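Local coordinates for SusD-like protein BACOVA_02651 (Bacteroides ovatus, PDB 5E75) that binds polysaccharide at the cell surface and probably captures xyloglucan before its transport into the periplasm for degradation, at residues T449-K454 with T470-G475; I453-E456 with L460-G463. All coordinates share one frame; numbering follows the deposited sequence.

In the fold
Both contacts build one small antiparallel sheet, and both start from strand 451-454; the centres of interactions 1 and 2 lie about 31 and 29 Å from the centre of a chain that has far more helix than strand. Interaction 2 closes the hairpin between that strand and its neighbour 460-465, while interaction 1 joins the two outer strands, 451-454 and 472-474, by side chains reaching over the central one. Their centres lie about 7 Å apart, and Ile-453 serves in both, its backbone in the hairpin and its side chain against Phe-472. Two hydrogen bonds also connect them: Thr-449 OG1 lies 2.6 Å from Gly-463 O, and Glu-474 OE2 lies 2.7 Å from His-461 ND1.

Interaction 1 of 2, residues T449-K454 with T470-G475; sequences TDAIIK and TTFLEG
The outer strands of a three-stranded antiparallel sheet meet here across the middle strand, on one face of the sheet, with Phe-472 of one edge reaching over to Ala-451 and Ile-453 of the other. No hydrogen bond joins the two segments, whose nearest CA atoms, those of Ala-451 and Phe-472, are 7.8 Å apart. Phe-472 reaches across because its ring carbon CG stands anti to the backbone N (chi1 -178°), which extends the ring toward the far strand. Ile-453 comes from the opposite direction and sets its terminal methyl over the ring: CD1 lies 3.5 Å from the ring centroid and only 14° off the normal, a CH-pi contact over the middle of the face. Ile-453 CG1 follows behind it, 3.9 Å from Phe-472 CZ, so the end of the isoleucine lies along the ring and not merely against one carbon.

Such bridging is possible because residues two apart on a strand face the same way, and Ala-451 and Ile-453 both point to Phe-472. Strand 460-465 runs between the two outer strands, and its Tyr-465 touches both Ala-451 and Ile-453. At the start of strand 451-454, Asp-450 and Ala-451 together face Gly-463 in a classic beta bulge. The small alanine packs at the ring's border, Ala-451 CB lying 3.9 Å from Phe-472 CE1. The same ring carbon also lies 3.6 Å from Ala-451 O, which approaches the ring edge in its plane. Ile-452, between the two, turns to the other side of the sheet, where it packs on Leu-289 of helix 286-291.

Interaction 2 of 2, residues I453-E456 with L460-G463; sequences IKDE and LHFG
Asp-455 and His-461 meet at the turn end of a beta hairpin, where a side-chain hydrogen bond continues the backbone pairing of strands 451-454 and 460-465. Ile-453 and His-461 form an antiparallel hydrogen-bonded pair: Ile-453 N donates a hydrogen bond to His-461 O at 3.0 Å, and His-461 N donates one to Ile-453 O at 2.7 Å. Ile-453 O also receives a CA-H contact from Leu-460. Beyond the pair, His-461 NE2 donates to Asp-455 OD2 at 2.7 Å, almost perfectly straight at 178°. The carboxylate oxygen lies in the ring plane, yet the carboxylate is itself turned 63° from the ring, and its OD2 is met from above its own plane. A chi1 of 63° tucks the carboxylate between the backbone N and carbonyl carbon of Asp-455; OD1, meanwhile, accepts from Lys-459 N in the turn. With ND1 bonded to Glu-474 OE2, both ring nitrogens are engaged. A phenylalanine here would probably leave both carboxylates without their ring partner and weaken the tie between the turn and strand 472-474. On the other sheet face Lys-454 runs alongside Leu-460, Lys-454 CG lying 3.8 Å from Leu-460 CD2, and the lysine carries NZ on to Lys-307 O and Thr-306 OG1. Held between two acidic groups, the imidazole is fixed in rotation and is likely to favour the protonated, positively charged form.

Interaction 1 of 2, residues T449-K454 with T470-G475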
ATOM      1  N   THR A 449      17.680 -16.389   5.716  1.00 13.64           N
ATOM      2  CA  THR A 449      18.686 -17.395   5.400  1.00 14.18           C
ATOM      3  C   THR A 449      19.764 -16.785   4.518  1.00 14.99           C
ATOM      4  O   THR A 449      19.507 -15.834   3.788  1.00 15.21           O
ATOM      5  CB  THR A 449      18.025 -18.633   4.781  1.00 14.91           C
ATOM      6  OG1 THR A 449      18.842 -19.787   5.020  1.00 15.71           O
ATOM      7  CG2 THR A 449      17.747 -18.466   3.291  1.00 14.49           C
ATOM      8  N   ASP A 450      20.975 -17.328   4.616  1.00 15.47           N
ATOM      9  CA  ASP A 450      22.138 -16.734   3.976  1.00 17.28           C
ATOM     10  C   ASP A 450      22.134 -16.840   2.466  1.00 15.19           C
ATOM     11  O   ASP A 450      22.620 -15.932   1.780  1.00 17.03           O
ATOM     12  CB  ASP A 450      23.407 -17.427   4.452  1.00 20.10           C
ATOM     13  CG  ASP A 450      23.863 -16.969   5.813  1.00 28.48           C
ATOM     14  OD1 ASP A 450      23.422 -15.905   6.288  1.00 26.66           O
ATOM     15  OD2 ASP A 450      24.707 -17.686   6.396  1.00 33.08           O
ATOM     16  N   ALA A 451      21.620 -17.947   1.938  1.00 14.64           N
ATOM     17  CA  ALA A 451      21.694 -18.201   0.514  1.00 13.56           C
ATOM     18  C   ALA A 451      20.389 -18.685  -0.072  1.00 12.80           C
ATOM     19  O   ALA A 451      19.790 -19.657   0.390  1.00 14.36           O
ATOM     20  CB  ALA A 451      22.809 -19.220   0.209  1.00 18.26           C
ATOM     21  N   ILE A 452      19.974 -17.985  -1.114  1.00 13.33           N
ATOM     22  CA  ILE A 452      18.839 -18.366  -1.924  1.00 13.58           C
ATOM     23  C   ILE A 452      19.366 -18.510  -3.341  1.00 14.25           C
ATOM     24  O   ILE A 452      19.910 -17.561  -3.904  1.00 14.91           O
ATOM     25  CB  ILE A 452      17.739 -17.296  -1.864  1.00 13.30           C
ATOM     26  CG1 ILE A 452      17.261 -17.134  -0.415  1.00 14.32           C
ATOM     27  CG2 ILE A 452      16.595 -17.673  -2.779  1.00 15.46           C
ATOM     28  CD1 ILE A 452      16.285 -15.994  -0.236  1.00 15.20           C
ATOM     29  N   ILE A 453      19.248 -19.703  -3.902  1.00 16.93           N
ATOM     30  CA  ILE A 453      19.769 -19.974  -5.242  1.00 15.85           C
ATOM     31  C   ILE A 453      18.716 -20.678  -6.083  1.00 18.26           C
ATOM     32  O   ILE A 453      17.670 -21.071  -5.566  1.00 19.27           O
ATOM     33  CB  ILE A 453      21.066 -20.818  -5.177  1.00 17.79           C
ATOM     34  CG1 ILE A 453      20.798 -22.179  -4.542  1.00 20.80           C
ATOM     35  CG2 ILE A 453      22.121 -20.065  -4.376  1.00 22.05           C
ATOM     36  CD1 ILE A 453      21.994 -23.133  -4.611  1.00 27.62           C
ATOM     37  N   LYS A 454      18.986 -20.826  -7.378  1.00 17.66           N
ATOM     38  CA  LYS A 454      18.057 -21.497  -8.290  1.00 21.24           C
ATOM     39  C   LYS A 454      18.619 -22.769  -8.888  1.00 25.32           C
ATOM     40  O   LYS A 454      19.826 -22.880  -9.094  1.00 25.74           O
ATOM     41  CB  LYS A 454      17.672 -20.576  -9.436  1.00 26.04           C
ATOM     42  CG  LYS A 454      16.863 -19.406  -8.996  1.00 19.48           C
ATOM     43  CD  LYS A 454      16.876 -18.331 -10.041  1.00 16.09           C
ATOM     44  CE  LYS A 454      16.313 -17.052  -9.439  1.00 14.99           C
ATOM     45  NZ  LYS A 454      16.508 -15.898 -10.325  1.00 15.32           N
ATOM     46  N   THR A 470      30.841 -21.910  -1.006  1.00 29.67           N
ATOM     47  CA  THR A 470      30.477 -22.401  -2.338  1.00 26.81           C
ATOM     48  C   THR A 470      29.581 -23.639  -2.288  1.00 22.87           C
ATOM     49  O   THR A 470      28.789 -23.872  -3.197  1.00 27.13           O
ATOM     50  CB  THR A 470      31.731 -22.755  -3.156  1.00 32.54           C
ATOM     51  OG1 THR A 470      32.513 -23.715  -2.434  1.00 32.01           O
ATOM     52  CG2 THR A 470      32.568 -21.513  -3.425  1.00 29.24           C
ATOM     53  N   THR A 471      29.718 -24.430  -1.231  1.00 24.08           N
ATOM     54  CA  THR A 471      28.927 -25.642  -1.067  1.00 23.10           C
ATOM     55  C   THR A 471      27.594 -25.324  -0.396  1.00 21.38           C
ATOM     56  O   THR A 471      27.544 -24.965   0.778  1.00 20.73           O
ATOM     57  CB  THR A 471      29.700 -26.691  -0.229  1.00 25.87           C
ATOM     58  OG1 THR A 471      30.923 -27.020  -0.901  1.00 22.21           O
ATOM     59  CG2 THR A 471      28.886 -27.960  -0.041  1.00 21.35           C
ATOM     60  N   PHE A 472      26.518 -25.491  -1.151  1.00 22.09           N
ATOM     61  CA  PHE A 472      25.191 -25.116  -0.680  1.00 20.05           C
ATOM     62  C   PHE A 472      24.596 -26.184   0.242  1.00 22.09           C
ATOM     63  O   PHE A 472      24.625 -27.379  -0.065  1.00 25.38           O
ATOM     64  CB  PHE A 472      24.294 -24.861  -1.886  1.00 21.30           C
ATOM     65  CG  PHE A 472      22.903 -24.421  -1.537  1.00 17.41           C
ATOM     66  CD1 PHE A 472      22.658 -23.143  -1.058  1.00 21.85           C
ATOM     67  CD2 PHE A 472      21.830 -25.282  -1.718  1.00 18.89           C
ATOM     68  CE1 PHE A 472      21.361 -22.740  -0.753  1.00 20.07           C
ATOM     69  CE2 PHE A 472      20.541 -24.882  -1.417  1.00 20.58           C
ATOM     70  CZ  PHE A 472      20.308 -23.612  -0.934  1.00 17.72           C
ATOM     71  N   LEU A 473      24.081 -25.738   1.386  1.00 17.82           N
ATOM     72  CA  LEU A 473      23.410 -26.598   2.357  1.00 18.32           C
ATOM     73  C   LEU A 473      21.958 -26.172   2.438  1.00 21.49           C
ATOM     74  O   LEU A 473      21.672 -25.027   2.799  1.00 20.19           O
ATOM     75  CB  LEU A 473      24.066 -26.461   3.732  1.00 19.87           C
ATOM     76  CG  LEU A 473      25.570 -26.772   3.748  1.00 25.35           C
ATOM     77  CD1 LEU A 473      26.181 -26.336   5.071  1.00 28.93           C
ATOM     78  CD2 LEU A 473      25.838 -28.252   3.484  1.00 30.35           C
ATOM     79  N   GLU A 474      21.052 -27.083   2.102  1.00 17.75           N
ATOM     80  CA  GLU A 474      19.650 -26.732   1.893  1.00 16.53           C
ATOM     81  C   GLU A 474      18.726 -27.071   3.063  1.00 22.60           C
ATOM     82  O   GLU A 474      18.835 -28.129   3.673  1.00 28.30           O
ATOM     83  CB  GLU A 474      19.119 -27.408   0.625  1.00 17.62           C
ATOM     84  CG  GLU A 474      17.669 -27.011   0.296  1.00 20.36           C
ATOM     85  CD  GLU A 474      17.231 -27.392  -1.103  1.00 23.89           C
ATOM     86  OE1 GLU A 474      18.010 -28.041  -1.830  1.00 30.11           O
ATOM     87  OE2 GLU A 474      16.088 -27.055  -1.475  1.00 24.89           O
ATOM     88  N   GLY A 475      17.808 -26.158   3.366  1.00 22.39           N
ATOM     89  CA  GLY A 475      16.660 -26.479   4.195  1.00 20.54           C
ATOM     90  C   GLY A 475      16.563 -25.665   5.472  1.00 19.66           C
ATOM     91  O   GLY A 475      17.517 -24.981   5.846  1.00 20.16           O
TER

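Interaction 2 of 2, residues I453-E456 with L460-G463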
ATOM      1  N   ILE A 453      19.248 -19.703  -3.902  1.00 16.93           N
ATOM      2  CA  ILE A 453      19.769 -19.974  -5.242  1.00 15.85           C
ATOM      3  C   ILE A 453      18.716 -20.678  -6.083  1.00 18.26           C
ATOM      4  O   ILE A 453      17.670 -21.071  -5.566  1.00 19.27           O
ATOM      5  CB  ILE A 453      21.066 -20.818  -5.177  1.00 17.79           C
ATOM      6  CG1 ILE A 453      20.798 -22.179  -4.542  1.00 20.80           C
ATOM      7  CG2 ILE A 453      22.121 -20.065  -4.376  1.00 22.05           C
ATOM      8  CD1 ILE A 453      21.994 -23.133  -4.611  1.00 27.62           C
ATOM      9  N   LYS A 454      18.986 -20.826  -7.378  1.00 17.66           N
ATOM     10  CA  LYS A 454      18.057 -21.497  -8.290  1.00 21.24           C
ATOM     11  C   LYS A 454      18.619 -22.769  -8.888  1.00 25.32           C
ATOM     12  O   LYS A 454      19.826 -22.880  -9.094  1.00 25.74           O
ATOM     13  CB  LYS A 454      17.672 -20.576  -9.436  1.00 26.04           C
ATOM     14  CG  LYS A 454      16.863 -19.406  -8.996  1.00 19.48           C
ATOM     15  CD  LYS A 454      16.876 -18.331 -10.041  1.00 16.09           C
ATOM     16  CE  LYS A 454      16.313 -17.052  -9.439  1.00 14.99           C
ATOM     17  NZ  LYS A 454      16.508 -15.898 -10.325  1.00 15.32           N
ATOM     18  N   ASP A 455      17.731 -23.721  -9.164  1.00 24.94           N
ATOM     19  CA  ASP A 455      18.100 -24.911  -9.926  1.00 30.76           C
ATOM     20  C   ASP A 455      17.834 -24.707 -11.418  1.00 36.01           C
ATOM     21  O   ASP A 455      17.366 -23.646 -11.836  1.00 33.45           O
ATOM     22  CB  ASP A 455      17.388 -26.168  -9.400  1.00 25.72           C
ATOM     23  CG  ASP A 455      15.869 -26.107  -9.528  1.00 23.45           C
ATOM     24  OD1 ASP A 455      15.347 -25.460 -10.460  1.00 29.11           O
ATOM     25  OD2 ASP A 455      15.192 -26.729  -8.689  1.00 26.72           O
ATOM     26  N   GLU A 456      18.133 -25.736 -12.209  1.00 39.01           N
ATOM     27  CA  GLU A 456      17.983 -25.682 -13.661  1.00 39.09           C
ATOM     28  C   GLU A 456      16.586 -25.254 -14.089  1.00 33.59           C
ATOM     29  O   GLU A 456      16.420 -24.567 -15.096  1.00 45.94           O
ATOM     30  CB  GLU A 456      18.302 -27.045 -14.281  1.00 42.30           C
ATOM     31  CG  GLU A 456      19.706 -27.554 -14.004  1.00 57.69           C
ATOM     32  CD  GLU A 456      19.981 -28.890 -14.677  1.00 63.63           C
ATOM     33  OE1 GLU A 456      19.040 -29.460 -15.273  1.00 58.47           O
ATOM     34  OE2 GLU A 456      21.135 -29.366 -14.615  1.00 62.77           O
ATOM     35  N   LEU A 460      13.441 -21.820  -6.658  1.00 21.51           N
ATOM     36  CA  LEU A 460      14.242 -21.275  -5.569  1.00 16.76           C
ATOM     37  C   LEU A 460      14.553 -22.323  -4.508  1.00 18.30           C
ATOM     38  O   LEU A 460      13.695 -23.131  -4.166  1.00 20.45           O
ATOM     39  CB  LEU A 460      13.501 -20.110  -4.911  1.00 16.76           C
ATOM     40  CG  LEU A 460      13.323 -18.857  -5.756  1.00 16.26           C
ATOM     41  CD1 LEU A 460      12.471 -17.876  -4.974  1.00 18.67           C
ATOM     42  CD2 LEU A 460      14.643 -18.219  -6.144  1.00 18.43           C
ATOM     43  N   HIS A 461      15.779 -22.284  -3.984  1.00 17.05           N
ATOM     44  CA  HIS A 461      16.202 -23.154  -2.893  1.00 19.33           C
ATOM     45  C   HIS A 461      16.797 -22.292  -1.793  1.00 15.85           C
ATOM     46  O   HIS A 461      17.512 -21.323  -2.071  1.00 15.55           O
ATOM     47  CB  HIS A 461      17.210 -24.196  -3.393  1.00 17.89           C
ATOM     48  CG  HIS A 461      16.625 -25.131  -4.406  1.00 17.28           C
ATOM     49  ND1 HIS A 461      16.082 -26.352  -4.062  1.00 23.64           N
ATOM     50  CD2 HIS A 461      16.472 -25.010  -5.741  1.00 19.65           C
ATOM     51  CE1 HIS A 461      15.630 -26.946  -5.151  1.00 22.01           C
ATOM     52  NE2 HIS A 461      15.848 -26.157  -6.186  1.00 20.67           N
ATOM     53  N   PHE A 462      16.470 -22.635  -0.553  1.00 14.57           N
ATOM     54  CA  PHE A 462      16.768 -21.811   0.615  1.00 14.85           C
ATOM     55  C   PHE A 462      17.706 -22.557   1.556  1.00 18.53           C
ATOM     56  O   PHE A 462      17.467 -23.724   1.886  1.00 16.86           O
ATOM     57  CB  PHE A 462      15.473 -21.447   1.371  1.00 16.44           C
ATOM     58  CG  PHE A 462      14.434 -20.758   0.520  1.00 15.51           C
ATOM     59  CD1 PHE A 462      13.532 -21.492  -0.226  1.00 16.81           C
ATOM     60  CD2 PHE A 462      14.365 -19.376   0.463  1.00 14.12           C
ATOM     61  CE1 PHE A 462      12.583 -20.861  -1.010  1.00 18.43           C
ATOM     62  CE2 PHE A 462      13.419 -18.753  -0.318  1.00 15.04           C
ATOM     63  CZ  PHE A 462      12.541 -19.488  -1.058  1.00 15.66           C
ATOM     64  N   GLY A 463      18.769 -21.885   1.983  1.00 15.10           N
ATOM     65  CA  GLY A 463      19.722 -22.481   2.900  1.00 16.94           C
ATOM     66  C   GLY A 463      20.915 -21.579   3.144  1.00 15.01           C
ATOM     67  O   GLY A 463      20.785 -20.377   3.331  1.00 15.32           O
TER